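Local structure of tungstate ABC transporter, periplasmic tungstate-binding protein (Geobacter sulfurreducens, 3LR1) at residues I119-K124 with Q152-V157; N84-V89 with Y167-R172. The protein probably binds tungstate in the periplasm and delivers it to the membrane components of an ABC transporter. All blocks are in the same frame, centred on the assembly; numbering follows the deposited sequence.

In the fold
From the N terminus the chain first runs through strands 6-12, 35-41 and 57-60 before reaching 84-89, on strand 78-90, which waits 78 residues for its partner 167-172. Contact 2 thus closes a long loop, and contact 1 nests within it: 119-124 leaves strand 118-120 and meets 152-157 after helix 126-137 and strand 147-149. Helix 154-164 leads into strand 167-171, whose neighbours in the sheet are strands 78-90 and 118-120. The two contacts touch there, through Ile-119 and Thr-168. Contact 2 pairs two strands of the sheet, and contact 1 sets the start of helix 154-164 against the loop after strand 118-120, near a bound tungsten ion.

Contact 1. Residues I119-K124 with Q152-V157; sequences ISRGDK and QGMGPV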
loop_
_atom_site.group_PDB
_atom_site.type_symbol
_atom_site.label_atom_id
_atom_site.label_comp_id
_atom_site.label_asym_id
_atom_site.label_seq_id
_atom_site.Cartn_x
_atom_site.Cartn_y
_atom_site.Cartn_z
ATOM N N ILE A 119 5.456 -11.642 11.204
ATOM C CA ILE A 119 5.145 -10.257 11.594
ATOM C C ILE A 119 3.937 -9.723 10.817
ATOM O O ILE A 119 3.989 -9.557 9.563
ATOM C CB ILE A 119 6.315 -9.326 11.309
ATOM C CG1 ILE A 119 7.660 -9.975 11.646
ATOM C CG2 ILE A 119 6.144 -8.022 12.034
ATOM C CD1 ILE A 119 7.838 -10.526 13.101
ATOM N N SER A 120 2.880 -9.406 11.571
ATOM C CA SER A 120 1.719 -8.713 11.069
ATOM C C SER A 120 1.986 -7.223 11.071
ATOM O O SER A 120 2.664 -6.732 11.938
ATOM C CB SER A 120 0.538 -8.994 11.977
ATOM O OG SER A 120 -0.631 -8.345 11.558
ATOM N N ARG A 121 1.432 -6.499 10.123
ATOM C CA ARG A 121 1.466 -5.030 10.168
ATOM C C ARG A 121 0.678 -4.565 11.401
ATOM O O ARG A 121 1.062 -3.573 12.041
ATOM C CB ARG A 121 0.876 -4.415 8.920
ATOM C CG ARG A 121 1.740 -4.548 7.643
ATOM C CD ARG A 121 2.838 -3.483 7.656
ATOM N NE ARG A 121 2.230 -2.154 7.684
ATOM C CZ ARG A 121 1.678 -1.535 6.649
ATOM N NH1 ARG A 121 1.707 -2.074 5.442
ATOM N NH2 ARG A 121 1.087 -0.353 6.835
ATOM N N GLY A 122 -0.407 -5.278 11.729
ATOM C CA GLY A 122 -1.256 -4.930 12.870
ATOM C C GLY A 122 -1.684 -3.464 12.971
ATOM O O GLY A 122 -1.626 -2.876 14.058
ATOM N N ASP A 123 -2.129 -2.877 11.857
ATOM C CA ASP A 123 -2.564 -1.481 11.840
ATOM C C ASP A 123 -3.831 -1.325 10.949
ATOM O O ASP A 123 -4.597 -2.262 10.731
ATOM C CB ASP A 123 -1.381 -0.586 11.367
ATOM C CG ASP A 123 -0.879 -0.913 9.908
ATOM O OD1 ASP A 123 -1.330 -1.888 9.278
ATOM O OD2 ASP A 123 0.005 -0.167 9.388
ATOM N N LYS A 124 -3.997 -0.144 10.401
ATOM C CA LYS A 124 -5.175 0.249 9.604
ATOM C C LYS A 124 -5.108 -0.314 8.193
ATOM O O LYS A 124 -6.057 -0.157 7.416
ATOM C CB LYS A 124 -5.121 1.824 9.500
ATOM C CG LYS A 124 -6.386 2.750 9.490
ATOM C CD LYS A 124 -7.109 3.023 10.877
ATOM C CE LYS A 124 -6.190 3.575 12.024
ATOM N NZ LYS A 124 -6.654 3.218 13.435
ATOM N N GLN A 152 3.118 -0.946 12.745
ATOM C CA GLN A 152 4.009 -0.090 11.951
ATOM C C GLN A 152 3.790 -0.333 10.476
ATOM O O GLN A 152 3.158 -1.334 10.083
ATOM C CB GLN A 152 5.479 -0.375 12.261
ATOM C CG GLN A 152 5.856 0.072 13.633
ATOM C CD GLN A 152 7.374 0.158 13.870
ATOM O OE1 GLN A 152 8.025 1.186 13.564
ATOM N NE2 GLN A 152 7.925 -0.899 14.447
ATOM N N GLY A 153 4.367 0.571 9.678
ATOM C CA GLY A 153 4.308 0.481 8.218
ATOM C C GLY A 153 5.084 -0.662 7.631
ATOM O O GLY A 153 5.724 -1.390 8.339
HETATM N N MSE A 154 5.011 -0.822 6.317
HETATM C CA MSE A 154 5.627 -1.969 5.675
HETATM C C MSE A 154 7.153 -1.995 5.855
HETATM O O MSE A 154 7.761 -3.058 6.061
HETATM C CB MSE A 154 5.224 -2.001 4.206
HETATM C CG MSE A 154 5.497 -3.272 3.547
HETATM SE SE MSE A 154 4.167 -4.539 4.154
HETATM C CE MSE A 154 5.326 -5.645 5.341
ATOM N N GLY A 155 7.779 -0.837 5.727
ATOM C CA GLY A 155 9.221 -0.717 5.809
ATOM C C GLY A 155 9.730 -1.220 7.136
ATOM O O GLY A 155 10.625 -2.099 7.218
ATOM N N PRO A 156 9.168 -0.686 8.218
ATOM C CA PRO A 156 9.624 -1.196 9.525
ATOM C C PRO A 156 9.287 -2.667 9.761
ATOM O O PRO A 156 9.995 -3.346 10.507
ATOM C CB PRO A 156 8.887 -0.315 10.532
ATOM C CG PRO A 156 8.528 0.920 9.768
ATOM C CD PRO A 156 8.654 0.682 8.294
ATOM N N VAL A 157 8.203 -3.162 9.144
ATOM C CA VAL A 157 7.915 -4.577 9.309
ATOM C C VAL A 157 8.964 -5.427 8.567
ATOM O O VAL A 157 9.412 -6.414 9.093
ATOM C CB VAL A 157 6.456 -4.903 8.926
ATOM C CG1 VAL A 157 6.299 -6.419 8.698
ATOM C CG2 VAL A 157 5.532 -4.336 10.114
#
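Arg-121 reaches across to the start of helix 154-164 with its side chain bent at chi2 (-80°) and chi3 (-60°), a curl that brings the guanidinium over the turn at Gly-153. Arg-121 NE gives a hydrogen bond of 2.7 Å to Gln-152 O, received in the carbonyl plane on a lone pair, with the acceptor tilted 16° from the guanidinium plane. One face of the group lies over the backbone of Gly-153, the N-cap residue, and of Met-154: the carbonyl carbon of Gly-153 lies under it, and Met-154 N stands 3.3 Å from its plane, offset toward the rim. Asp-123 takes the other end: its OD2 uses the syn lone pair to accept from Arg-121 NH2 at 2.8 Å, a salt bridge that helps fix the guanidinium's rotation, while OD1 bonds to Ser-125. A long N-H to O contact from Gln-152 N to Arg-121 O adds a weak backbone link.

In this periplasmic binding protein fold the loop after strand 118-120 and the N-terminal end of a helix lie near the bound tungsten ion. The nearest atom of the Arg-121 side chain is about 4 Å from that ion; a positive charge there would probably favour an oxyanion. Met-154, a selenomethionine, crosses the arginine at about a right angle, with SE 3.7 Å from Arg-121 NH1. Deeper in, Val-157 CG2 rests against the aliphatic Arg-121 CD at 3.7 Å. The other methyl, Val-157 CG1, meets Ile-119 CG2 at 3.7 Å, the two branched side chains sliding past each other in opposite directions.

Contact 2. Residues N84-V89 with Y167-R172; sequences NDFVIV and YTLTDR
Asp-85 and Arg-172 face each other in a side-on salt bridge, two nitrogens to two oxygens. Arg-172 NE meets Asp-85 OD2, and Arg-172 NH2 meets Asp-85 OD1, each at 2.7 Å and each on the syn lone pair, with carboxylate and guanidinium only 16° from coplanar. The arginine chain runs extended from the backbone, CG anti to N (chi1 -172°), and turns at chi3 to lay its edge along the acid. NH2 is also bonded to Gln-190. Val-87 CG1 lies over one face of the Arg-172 guanidinium, 3.5 Å above its plane and offset toward the rim. An alanine in place of Arg-172 would probably leave the Asp-85 carboxylate without its charged mate and uncover Val-87 CG1.

A second polar link joins Asn-84 ND2 to Asp-171 OD2 at 2.9 Å, met on the anti side but from well out of the carboxylate plane, with amide and carboxylate planes perpendicular. ND2 bonds to Tyr-199 as well. Asp-171 caps helix 172-178, and its OD1 bonds to Thr-174.

Backbone bonds make this an antiparallel pair in the mixed sheet of the binding-protein fold, strands 86-89 and 167-171 running at 149°. Val-87 with Thr-170 and Val-89 with Thr-168 are hydrogen-bonded pairs; Val-87 N to Thr-170 O is 2.9 Å. Arg-172 N bonds to Asp-85 O.

Most apolar contacts are made by beta-branched residues, which suit strands; Leu-169 is an exception. Val-87 CG2 and Thr-170 CG2 lie side by side, 3.7 Å apart, and Val-89 CG2 and Thr-168 CG2 likewise at 3.6 Å; the Thr-168 hydroxyl bonds to Ile-119 O. On the other face Ile-88 CG1 packs against Leu-169 CD1 at 3.9 Å.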
loop_
_atom_site.group_PDB
_atom_site.type_symbol
_atom_site.label_atom_id
_atom_site.label_comp_id
_atom_site.label_asym_id
_atom_site.label_seq_id
_atom_site.Cartn_x
_atom_site.Cartn_y
_atom_site.Cartn_z
ATOM N N ASN A 84 0.555 -3.284 -8.074
ATOM C CA ASN A 84 1.209 -3.987 -7.024
ATOM C C ASN A 84 0.577 -5.340 -6.694
ATOM O O ASN A 84 -0.588 -5.653 -7.158
ATOM C CB ASN A 84 1.215 -3.105 -5.776
ATOM C CG ASN A 84 2.509 -3.212 -4.953
ATOM O OD1 ASN A 84 3.297 -4.152 -5.084
ATOM N ND2 ASN A 84 2.668 -2.283 -4.034
ATOM N N ASP A 85 1.312 -6.146 -5.914
ATOM C CA ASP A 85 0.759 -7.422 -5.499
ATOM C C ASP A 85 1.383 -7.914 -4.186
ATOM O O ASP A 85 2.375 -7.368 -3.753
ATOM C CB ASP A 85 0.904 -8.466 -6.584
ATOM C CG ASP A 85 2.325 -8.801 -6.902
ATOM O OD1 ASP A 85 2.700 -9.989 -6.861
ATOM O OD2 ASP A 85 3.105 -7.905 -7.168
ATOM N N PHE A 86 0.802 -8.940 -3.577
ATOM C CA PHE A 86 1.297 -9.365 -2.298
ATOM C C PHE A 86 2.184 -10.606 -2.423
ATOM O O PHE A 86 1.824 -11.556 -3.119
ATOM C CB PHE A 86 0.162 -9.645 -1.346
ATOM C CG PHE A 86 -0.537 -8.406 -0.869
ATOM C CD1 PHE A 86 0.099 -7.521 -0.031
ATOM C CD2 PHE A 86 -1.864 -8.190 -1.206
ATOM C CE1 PHE A 86 -0.565 -6.382 0.434
ATOM C CE2 PHE A 86 -2.519 -7.071 -0.776
ATOM C CZ PHE A 86 -1.868 -6.178 0.068
ATOM N N VAL A 87 3.271 -10.636 -1.655
ATOM C CA VAL A 87 4.135 -11.810 -1.603
ATOM C C VAL A 87 4.469 -12.164 -0.135
ATOM O O VAL A 87 4.273 -11.367 0.783
ATOM C CB VAL A 87 5.482 -11.556 -2.419
ATOM C CG1 VAL A 87 5.251 -11.290 -3.983
ATOM C CG2 VAL A 87 6.261 -10.403 -1.842
ATOM N N ILE A 88 4.940 -13.389 0.106
ATOM C CA ILE A 88 5.413 -13.769 1.416
ATOM C C ILE A 88 6.940 -13.907 1.293
ATOM O O ILE A 88 7.487 -14.645 0.435
ATOM C CB ILE A 88 4.750 -15.063 2.010
ATOM C CG1 ILE A 88 3.199 -14.950 1.964
ATOM C CG2 ILE A 88 5.300 -15.351 3.490
ATOM C CD1 ILE A 88 2.386 -16.199 2.239
ATOM N N VAL A 89 7.629 -13.153 2.149
ATOM C CA VAL A 89 9.047 -13.192 2.242
ATOM C C VAL A 89 9.471 -13.816 3.572
ATOM O O VAL A 89 8.735 -13.851 4.554
ATOM C CB VAL A 89 9.708 -11.769 2.087
ATOM C CG1 VAL A 89 9.464 -11.136 0.642
ATOM C CG2 VAL A 89 9.336 -10.835 3.224
ATOM N N TYR A 167 8.943 -14.578 8.782
ATOM C CA TYR A 167 8.203 -14.391 7.575
ATOM C C TYR A 167 7.278 -13.182 7.752
ATOM O O TYR A 167 6.927 -12.798 8.856
ATOM C CB TYR A 167 7.361 -15.630 7.282
ATOM C CG TYR A 167 8.117 -16.895 7.039
ATOM C CD1 TYR A 167 8.314 -17.358 5.738
ATOM C CD2 TYR A 167 8.552 -17.705 8.089
ATOM C CE1 TYR A 167 8.976 -18.552 5.494
ATOM C CE2 TYR A 167 9.218 -18.916 7.829
ATOM C CZ TYR A 167 9.415 -19.330 6.536
ATOM O OH TYR A 167 10.065 -20.553 6.258
ATOM N N THR A 168 6.909 -12.574 6.642
ATOM C CA THR A 168 5.936 -11.522 6.632
ATOM C C THR A 168 5.271 -11.445 5.259
ATOM O O THR A 168 5.899 -11.815 4.222
ATOM C CB THR A 168 6.555 -10.138 7.072
ATOM O OG1 THR A 168 5.464 -9.233 7.353
ATOM C CG2 THR A 168 7.467 -9.524 6.000
ATOM N N LEU A 169 4.023 -10.963 5.259
ATOM C CA LEU A 169 3.279 -10.648 4.084
ATOM C C LEU A 169 3.606 -9.196 3.752
ATOM O O LEU A 169 3.497 -8.310 4.612
ATOM C CB LEU A 169 1.775 -10.835 4.315
ATOM C CG LEU A 169 0.891 -10.541 3.131
ATOM C CD1 LEU A 169 0.930 -11.749 2.082
ATOM C CD2 LEU A 169 -0.550 -10.215 3.619
ATOM N N THR A 170 4.102 -8.975 2.533
ATOM C CA THR A 170 4.506 -7.644 2.086
ATOM C C THR A 170 4.000 -7.355 0.690
ATOM O O THR A 170 3.860 -8.250 -0.122
ATOM C CB THR A 170 6.081 -7.432 2.148
ATOM O OG1 THR A 170 6.408 -6.081 1.780
ATOM C CG2 THR A 170 6.844 -8.371 1.221
ATOM N N ASP A 171 3.697 -6.081 0.389
ATOM C CA ASP A 171 3.512 -5.714 -1.016
ATOM C C ASP A 171 4.913 -5.815 -1.713
ATOM O O ASP A 171 5.943 -5.556 -1.081
ATOM C CB ASP A 171 2.930 -4.325 -1.122
ATOM C CG ASP A 171 3.926 -3.274 -0.777
ATOM O OD1 ASP A 171 4.154 -3.064 0.434
ATOM O OD2 ASP A 171 4.480 -2.642 -1.743
ATOM N N ARG A 172 4.924 -6.231 -2.997
ATOM C CA ARG A 172 6.160 -6.470 -3.731
ATOM C C ARG A 172 6.869 -5.181 -3.935
ATOM O O ARG A 172 8.108 -5.130 -3.938
ATOM C CB ARG A 172 5.841 -7.072 -5.069
ATOM C CG ARG A 172 7.028 -7.542 -5.833
ATOM C CD ARG A 172 6.566 -7.852 -7.306
ATOM N NE ARG A 172 5.621 -8.974 -7.359
ATOM C CZ ARG A 172 5.985 -10.258 -7.427
ATOM N NH1 ARG A 172 7.282 -10.615 -7.477
ATOM N NH2 ARG A 172 5.065 -11.200 -7.496
#